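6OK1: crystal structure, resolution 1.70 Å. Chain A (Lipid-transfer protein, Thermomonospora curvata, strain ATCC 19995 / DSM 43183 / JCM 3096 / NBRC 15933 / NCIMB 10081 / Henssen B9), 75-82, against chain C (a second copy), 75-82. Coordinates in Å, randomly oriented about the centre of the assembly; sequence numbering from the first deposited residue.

Chain A 75-82: FFSRVGYG
Chain C 75-82: FFSRVGYG

Two copies of one short strand meet antiparallel about a single, near-symmetric bridge at Arg A78 and Arg C78, flanked at each end by a water and an aromatic pair. The evidence for the bridge is reciprocal: Arg A78 N donates to Arg C78 O at 2.9 Å and Arg C78 N donates to Arg A78 O at 2.9 Å, both with N-H...O angles of 166°. The CA atoms of Arg A78 and Arg C78 lie 5.0 Å apart, and the register runs outward with Ser A77 CA to Val C79 CA and Val A79 CA to Ser C77 CA each at 4.9 Å.

Residues 75-79 are extended in both chains (Arg A78 phi/psi -131/153, Arg C78 -130/156), but the strand directions differ by 125° and the axes approach to 4.7 Å. So strong a crossing accompanies pairing that does not spread beyond one bridge. Where direct bonding lapses, water takes over: one accepts from Gly C80 N at 2.9 Å and donates a weak bond to Phe A76 O at 2.9 Å, while the other joins Gly A80 N and weakly Phe C76 O at the same lengths.

Both arginines are m, m, t in chi1 to chi3, with chi4 near 100°; Arg A78 CB lies 4.3 Å from Arg C78 CB, while the guanidinium groups of both residues hydrogen-bond elsewhere in the structure.

After the strand, Tyr A81 and Tyr C81 adopt phi/psi 70/42 and direct CA-to-CB toward the opposing stretch, with chi1 m. Each meets a phenylalanine whose CA-to-CB points sideways but whose end comes nearer (chi1 39°, p; chi2 -83°). Phe A76 CD2 lies 3.9 Å from Tyr C81 CE2, and Tyr A81 CE2 lies 3.9 Å from Phe C76 CD2; these oblique ring pairs have planes at 77° and 79°, respectively. Val A79 and Val C79 are t.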

# COMPACT_ATOMS: atom_id res chain seq x y z
N PHE A 75 3.22 -14.23 -2.00
CA PHE A 75 2.27 -13.19 -2.39
C PHE A 75 2.04 -12.26 -1.22
O PHE A 75 1.76 -12.73 -0.10
CB PHE A 75 0.93 -13.83 -2.85
CG PHE A 75 -0.06 -12.84 -3.38
CD1 PHE A 75 0.18 -12.16 -4.57
CD2 PHE A 75 -1.25 -12.62 -2.73
CE1 PHE A 75 -0.73 -11.27 -5.07
CE2 PHE A 75 -2.17 -11.70 -3.25
CZ PHE A 75 -1.91 -11.06 -4.41
N PHE A 76 2.21 -10.96 -1.45
CA PHE A 76 1.93 -9.97 -0.40
C PHE A 76 1.67 -8.63 -1.06
O PHE A 76 2.53 -8.11 -1.78
CB PHE A 76 3.09 -9.89 0.63
CG PHE A 76 4.47 -10.00 0.03
CD1 PHE A 76 5.03 -11.25 -0.26
CD2 PHE A 76 5.21 -8.86 -0.23
CE1 PHE A 76 6.30 -11.34 -0.82
CE2 PHE A 76 6.49 -8.94 -0.78
CZ PHE A 76 7.03 -10.19 -1.08
N SER A 77 0.49 -8.07 -0.81
CA SER A 77 0.03 -6.89 -1.52
C SER A 77 -0.85 -6.07 -0.60
O SER A 77 -1.34 -6.55 0.44
CB SER A 77 -0.77 -7.26 -2.78
OG SER A 77 -1.99 -7.91 -2.41
N ARG A 78 -1.08 -4.83 -1.01
CA ARG A 78 -1.93 -3.90 -0.29
C ARG A 78 -2.91 -3.26 -1.24
O ARG A 78 -2.65 -3.12 -2.44
CB ARG A 78 -1.15 -2.77 0.37
CG ARG A 78 0.00 -3.23 1.23
CD ARG A 78 -0.43 -3.99 2.44
NE ARG A 78 0.74 -4.23 3.28
CZ ARG A 78 1.08 -3.53 4.37
NH1 ARG A 78 0.32 -2.52 4.83
NH2 ARG A 78 2.17 -3.88 5.05
N VAL A 79 -4.06 -2.85 -0.70
CA VAL A 79 -5.00 -2.01 -1.42
C VAL A 79 -5.25 -0.78 -0.57
O VAL A 79 -5.31 -0.87 0.66
CB VAL A 79 -6.31 -2.78 -1.71
CG1 VAL A 79 -7.30 -1.86 -2.43
CG2 VAL A 79 -6.01 -4.03 -2.58
N GLY A 80 -5.32 0.39 -1.21
CA GLY A 80 -5.40 1.66 -0.51
C GLY A 80 -6.81 2.17 -0.31
O GLY A 80 -7.81 1.46 -0.50
N TYR A 81 -6.88 3.41 0.14
CA TYR A 81 -8.11 4.19 0.30
C TYR A 81 -8.96 3.66 1.45
O TYR A 81 -10.19 3.62 1.36
CB TYR A 81 -8.90 4.25 -1.01
CG TYR A 81 -8.05 4.75 -2.16
CD1 TYR A 81 -7.74 6.10 -2.28
CD2 TYR A 81 -7.48 3.85 -3.07
CE1 TYR A 81 -6.92 6.56 -3.31
CE2 TYR A 81 -6.67 4.31 -4.10
CZ TYR A 81 -6.39 5.66 -4.21
OH TYR A 81 -5.59 6.13 -5.23
N GLY A 82 -8.31 3.32 2.56
CA GLY A 82 -9.01 2.94 3.78
C GLY A 82 -9.97 1.79 3.53
O GLY A 82 -9.67 0.83 2.80
N PHE C 75 -8.77 -1.49 -11.44
CA PHE C 75 -7.69 -2.19 -10.75
C PHE C 75 -6.73 -1.14 -10.19
O PHE C 75 -6.26 -0.27 -10.94
CB PHE C 75 -6.96 -3.12 -11.71
CG PHE C 75 -5.95 -3.99 -11.05
CD1 PHE C 75 -6.32 -4.92 -10.08
CD2 PHE C 75 -4.62 -3.87 -11.37
CE1 PHE C 75 -5.36 -5.73 -9.46
CE2 PHE C 75 -3.65 -4.67 -10.75
CZ PHE C 75 -4.04 -5.61 -9.79
N PHE C 76 -6.43 -1.25 -8.91
CA PHE C 76 -5.47 -0.34 -8.30
C PHE C 76 -4.94 -0.97 -7.03
O PHE C 76 -5.70 -1.23 -6.09
CB PHE C 76 -6.06 1.05 -8.03
CG PHE C 76 -7.48 1.05 -7.54
CD1 PHE C 76 -8.52 0.95 -8.43
CD2 PHE C 76 -7.75 1.17 -6.20
CE1 PHE C 76 -9.85 0.97 -7.96
CE2 PHE C 76 -9.06 1.19 -5.71
CZ PHE C 76 -10.12 1.07 -6.61
N SER C 77 -3.63 -1.21 -7.00
CA SER C 77 -3.02 -1.95 -5.91
C SER C 77 -1.64 -1.40 -5.64
O SER C 77 -1.07 -0.65 -6.45
CB SER C 77 -2.92 -3.45 -6.26
OG SER C 77 -2.04 -3.65 -7.35
N ARG C 78 -1.10 -1.79 -4.49
CA ARG C 78 0.25 -1.41 -4.07
C ARG C 78 1.01 -2.65 -3.65
O ARG C 78 0.43 -3.64 -3.21
CB ARG C 78 0.29 -0.42 -2.88
CG ARG C 78 -0.60 0.81 -3.03
CD ARG C 78 -0.15 1.66 -4.15
NE ARG C 78 -0.93 2.90 -4.14
CZ ARG C 78 -0.55 4.07 -3.61
NH1 ARG C 78 0.63 4.23 -3.03
NH2 ARG C 78 -1.39 5.09 -3.65
N VAL C 79 2.32 -2.55 -3.73
CA VAL C 79 3.22 -3.55 -3.15
C VAL C 79 4.19 -2.78 -2.27
O VAL C 79 4.67 -1.69 -2.64
CB VAL C 79 3.95 -4.39 -4.23
CG1 VAL C 79 4.90 -5.42 -3.59
CG2 VAL C 79 2.92 -5.15 -5.14
N GLY C 80 4.46 -3.32 -1.10
CA GLY C 80 5.28 -2.66 -0.10
C GLY C 80 6.76 -3.04 -0.16
O GLY C 80 7.26 -3.65 -1.12
N TYR C 81 7.48 -2.57 0.86
CA TYR C 81 8.90 -2.86 1.12
C TYR C 81 9.81 -2.19 0.11
O TYR C 81 10.82 -2.75 -0.34
CB TYR C 81 9.17 -4.36 1.21
CG TYR C 81 8.23 -5.06 2.18
CD1 TYR C 81 8.44 -4.98 3.55
CD2 TYR C 81 7.13 -5.75 1.73
CE1 TYR C 81 7.58 -5.57 4.45
CE2 TYR C 81 6.27 -6.38 2.62
CZ TYR C 81 6.50 -6.27 3.97
OH TYR C 81 5.62 -6.86 4.84
N GLY C 82 9.49 -0.94 -0.21
CA GLY C 82 10.37 -0.11 -1.00
C GLY C 82 10.66 -0.77 -2.33
O GLY C 82 9.77 -1.30 -2.98
O HOH W 1 3.09 -5.70 -0.18
O HOH W 2 -4.67 0.59 -4.05